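Local coordinates for putative isochorismatase (Burkholderia xenovorans, PDB 3OQP), which probably acts as a hydrolase of the isochorismatase family, related to the nicotinamidases, although its substrate is not established, at residues A47-V52 with A184-G189; D180-A185 with T190-G195. All coordinates share one frame; numbering follows the deposited sequence.

Interaction 1: residues A47-V52 with A184-G189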
# COMPACT_ATOMS: atom_id res chain seq x y z
N ALA A 47 -3.47 -29.76 4.28
CA ALA A 47 -2.83 -29.42 5.53
C ALA A 47 -3.78 -28.83 6.57
O ALA A 47 -3.37 -28.50 7.67
CB ALA A 47 -1.68 -28.42 5.26
N GLY A 48 -5.05 -28.64 6.23
CA GLY A 48 -5.98 -28.10 7.18
C GLY A 48 -5.83 -26.60 7.40
O GLY A 48 -6.22 -26.08 8.42
N VAL A 49 -5.23 -25.90 6.45
CA VAL A 49 -5.18 -24.44 6.44
C VAL A 49 -6.50 -23.93 5.86
O VAL A 49 -6.78 -24.26 4.73
CB VAL A 49 -4.00 -23.96 5.55
CG1 VAL A 49 -4.06 -22.43 5.35
CG2 VAL A 49 -2.64 -24.38 6.13
N PRO A 50 -7.28 -23.13 6.62
CA PRO A 50 -8.53 -22.63 6.07
C PRO A 50 -8.27 -21.80 4.83
O PRO A 50 -7.32 -21.01 4.78
CB PRO A 50 -9.11 -21.79 7.22
CG PRO A 50 -8.49 -22.28 8.44
CD PRO A 50 -7.15 -22.78 8.04
N VAL A 51 -9.15 -21.95 3.85
CA VAL A 51 -9.09 -21.27 2.60
C VAL A 51 -10.26 -20.32 2.48
O VAL A 51 -11.46 -20.71 2.62
CB VAL A 51 -9.15 -22.28 1.44
CG1 VAL A 51 -9.24 -21.55 0.06
CG2 VAL A 51 -7.92 -23.20 1.49
N VAL A 52 -9.99 -19.03 2.27
CA VAL A 52 -11.01 -17.97 2.19
C VAL A 52 -11.00 -17.40 0.79
O VAL A 52 -9.92 -16.99 0.31
CB VAL A 52 -10.68 -16.81 3.16
CG1 VAL A 52 -11.73 -15.68 3.04
CG2 VAL A 52 -10.52 -17.32 4.59
N ALA A 184 6.23 -25.86 1.86
CA ALA A 184 7.21 -26.46 2.76
C ALA A 184 7.15 -25.97 4.20
O ALA A 184 7.30 -26.76 5.15
CB ALA A 184 8.62 -26.32 2.17
N ALA A 185 6.96 -24.66 4.35
CA ALA A 185 6.83 -24.07 5.67
C ALA A 185 5.55 -24.54 6.41
O ALA A 185 5.57 -24.79 7.61
CB ALA A 185 6.89 -22.57 5.62
N VAL A 186 4.48 -24.74 5.67
CA VAL A 186 3.26 -25.36 6.23
C VAL A 186 3.55 -26.79 6.71
O VAL A 186 3.19 -27.17 7.80
CB VAL A 186 2.06 -25.33 5.21
CG1 VAL A 186 0.89 -26.19 5.69
CG2 VAL A 186 1.57 -23.87 4.97
N GLN A 187 4.19 -27.59 5.85
CA GLN A 187 4.58 -28.94 6.22
C GLN A 187 5.44 -29.00 7.48
O GLN A 187 5.26 -29.86 8.34
CB GLN A 187 5.30 -29.60 5.03
CG GLN A 187 6.01 -30.92 5.31
CD GLN A 187 6.69 -31.52 4.08
OE1 GLN A 187 7.72 -30.98 3.53
NE2 GLN A 187 6.13 -32.64 3.62
N GLY A 188 6.37 -28.07 7.60
CA GLY A 188 7.32 -28.08 8.70
C GLY A 188 6.83 -27.35 9.94
O GLY A 188 7.41 -27.46 10.99
N GLY A 189 5.78 -26.56 9.81
CA GLY A 189 5.27 -25.76 10.90
C GLY A 189 6.14 -24.60 11.29
O GLY A 189 6.20 -24.25 12.47

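Interaction 2: residues D180-A185 with T190-G195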
# COMPACT_ATOMS: atom_id res chain seq x y z
N ASP A 180 6.20 -22.70 -3.48
CA ASP A 180 6.93 -23.89 -3.05
C ASP A 180 7.43 -23.73 -1.59
O ASP A 180 7.29 -24.65 -0.76
CB ASP A 180 8.18 -24.17 -3.90
CG ASP A 180 7.94 -24.22 -5.40
OD1 ASP A 180 6.94 -24.85 -5.83
OD2 ASP A 180 8.84 -23.66 -6.13
N GLU A 181 7.97 -22.54 -1.32
CA GLU A 181 8.49 -22.16 -0.02
C GLU A 181 7.42 -22.18 1.07
O GLU A 181 7.64 -22.67 2.17
CB GLU A 181 9.15 -20.77 -0.13
CG GLU A 181 10.45 -20.82 -0.87
CD GLU A 181 11.15 -19.49 -1.16
OE1 GLU A 181 10.58 -18.37 -1.27
OE2 GLU A 181 12.38 -19.61 -1.33
N TRP A 182 6.24 -21.69 0.73
CA TRP A 182 5.08 -21.67 1.64
C TRP A 182 4.61 -23.07 1.96
O TRP A 182 4.39 -23.41 3.14
CB TRP A 182 3.93 -20.84 1.06
CG TRP A 182 2.82 -20.73 1.99
CD1 TRP A 182 2.80 -19.96 3.10
CD2 TRP A 182 1.56 -21.42 1.91
NE1 TRP A 182 1.56 -20.11 3.72
CE2 TRP A 182 0.79 -21.00 3.01
CE3 TRP A 182 1.00 -22.35 1.01
CZ2 TRP A 182 -0.52 -21.44 3.20
CZ3 TRP A 182 -0.29 -22.79 1.22
CH2 TRP A 182 -1.01 -22.37 2.33
N ILE A 183 4.42 -23.88 0.93
CA ILE A 183 3.99 -25.26 1.12
C ILE A 183 4.92 -26.01 2.08
O ILE A 183 4.46 -26.73 2.99
CB ILE A 183 3.79 -25.98 -0.19
CG1 ILE A 183 2.62 -25.38 -0.95
CG2 ILE A 183 3.57 -27.46 0.05
CD1 ILE A 183 2.52 -25.87 -2.40
N ALA A 184 6.23 -25.86 1.86
CA ALA A 184 7.21 -26.46 2.76
C ALA A 184 7.15 -25.97 4.20
O ALA A 184 7.30 -26.76 5.15
CB ALA A 184 8.62 -26.32 2.17
N ALA A 185 6.96 -24.66 4.35
CA ALA A 185 6.83 -24.07 5.67
C ALA A 185 5.55 -24.54 6.41
O ALA A 185 5.57 -24.79 7.61
CB ALA A 185 6.89 -22.57 5.62
N THR A 190 6.77 -23.97 10.30
CA THR A 190 7.72 -22.90 10.53
C THR A 190 7.26 -21.60 9.89
O THR A 190 6.53 -21.65 8.90
CB THR A 190 9.12 -23.30 10.00
OG1 THR A 190 9.05 -23.74 8.62
CG2 THR A 190 9.69 -24.45 10.89
N PRO A 191 7.63 -20.47 10.45
CA PRO A 191 7.33 -19.19 9.83
C PRO A 191 8.21 -18.92 8.63
O PRO A 191 9.28 -19.51 8.49
CB PRO A 191 7.65 -18.18 10.91
CG PRO A 191 8.67 -18.80 11.76
CD PRO A 191 8.42 -20.29 11.68
N LEU A 192 7.77 -18.02 7.78
CA LEU A 192 8.59 -17.57 6.69
C LEU A 192 9.34 -16.31 7.15
O LEU A 192 8.88 -15.60 8.03
CB LEU A 192 7.70 -17.28 5.45
CG LEU A 192 7.17 -18.52 4.74
CD1 LEU A 192 6.12 -18.11 3.77
CD2 LEU A 192 8.29 -19.32 4.03
N ALA A 193 10.47 -16.04 6.52
CA ALA A 193 11.34 -14.92 6.89
C ALA A 193 10.83 -13.55 6.45
O ALA A 193 10.44 -13.40 5.30
CB ALA A 193 12.73 -15.16 6.27
N ARG A 194 10.86 -12.59 7.36
CA ARG A 194 10.50 -11.20 7.12
C ARG A 194 11.74 -10.33 7.11
O ARG A 194 12.65 -10.52 7.95
CB ARG A 194 9.53 -10.70 8.19
CG ARG A 194 8.21 -11.36 8.03
CD ARG A 194 7.16 -11.10 9.13
NE ARG A 194 5.90 -11.77 8.73
CZ ARG A 194 5.71 -13.08 8.81
NH1 ARG A 194 6.65 -13.91 9.28
NH2 ARG A 194 4.63 -13.62 8.35
N GLY A 195 11.80 -9.37 6.20
CA GLY A 195 12.86 -8.40 6.17
C GLY A 195 12.57 -7.21 7.06
O GLY A 195 11.58 -7.16 7.81

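Interaction 1: residues A47-V52 with A184-G189
Val186 meets Ala47 and Val49 through a single methyl group, CG1. This methyl lies 3.4 Å from Ala47 CB, closer than carbons usually pack, so the two are pressed firmly together. It also lies 4.0 Å from Val49 CG2, an ordinary van der Waals distance. Both partners are methyls, and the contact is purely apolar. The valines reach toward each other tip to tip, while Ala47 adds its short side chain beside them.

The torsions decide which branches meet. Val186 has CG1 anti to its backbone N (chi1 170°), which carries this methyl across to the other segment. Val49 has nearly the same torsion (chi1 171°), but here the touching branch is CG2, the one beside the backbone N. The CB of Ala47 points toward the helix, and its CA is 7.4 Å from the CA of Val186.

The setting is the three-layer alpha/beta fold of the isochorismatase family, in which helices cover a parallel sheet. Gly48, with positive phi, closes helix 30-47 in a Schellman motif. The chain then turns through Val49 and Pro50 into strand 51-56. Helix 179-188 ends in the same manner, with Gly189 as the C-prime residue of its own Schellman motif and a weak bond of 3.3 Å from Gly189 N to Val186 O. The C-terminal ends of two helices therefore come together here. Val49 also packs on Ala44 of helix 30-47, and Val186 leans on Arg7 of strand 7-12.

Interaction 2: residues D180-A185 with T190-G195
Leu192 lays its side chain against the last turns of helix 179-188, where it meets Ala185, Trp182 and the backbone of Glu181. Its CB points toward the helix. CG stands anti to the carbonyl carbon (chi1 -74°) and comes to 4.2 Å from Ala185 CB. There the chain forks. CD1 turns to the indole of Trp182 and sits at the ring edge, in its plane, 3.9 Å from CD1 of the tryptophan. The two side chains cross at about a right angle. CD2 takes the other direction and rests 3.9 Å from Ala185 CB. It is equally close to the backbone O of Glu181.

Thr190 holds the start of the segment in place. Its N donates to Ala185 O at 3.1 Å. This is the longer-range bond of the Schellman motif that ends the helix. The hydroxyl OG1 lies alongside the same residue, 3.7 Å from Ala185 CA. Ala185 CB also lies 3.4 Å from Thr190 O, so this small side chain is packed by both Thr190 and Leu192.

Arg7 of strand 7-12 hydrogen-bonds Thr190 O and packs on Ala185, Trp182 and Leu192. Trp182 touches Ala44 of helix 30-47 and Leu140 of strand 136-140. Leu192 reaches Ala175 and Ala177 of strand 175-177 and Glu138 of strand 136-140, so the returning loop is set between helix 179-188 and the edge of the parallel sheet.

From the N terminus, the chain makes strand 7-12, passes through helix 30-47 and enters strand 51-56. Interaction 1 then closes a long loop of 131 residues, from 47-52 to 184-189, which includes several strands of the parallel sheet. Interaction 2 closes a short loop, in which the chain leaves helix 179-188 and folds back on it. The two loops overlap in the chain, because 180-185 precedes the end of interaction 1 and 190-195 follows it. They share Ala184 and Ala185. Their centres are about 10 Å apart, and Val49 CG1 touches Trp182 CZ2 at 4.3 Å. Helix 179-188 is thus joined to helix 30-47 and to the loop that leads into helix 197-208.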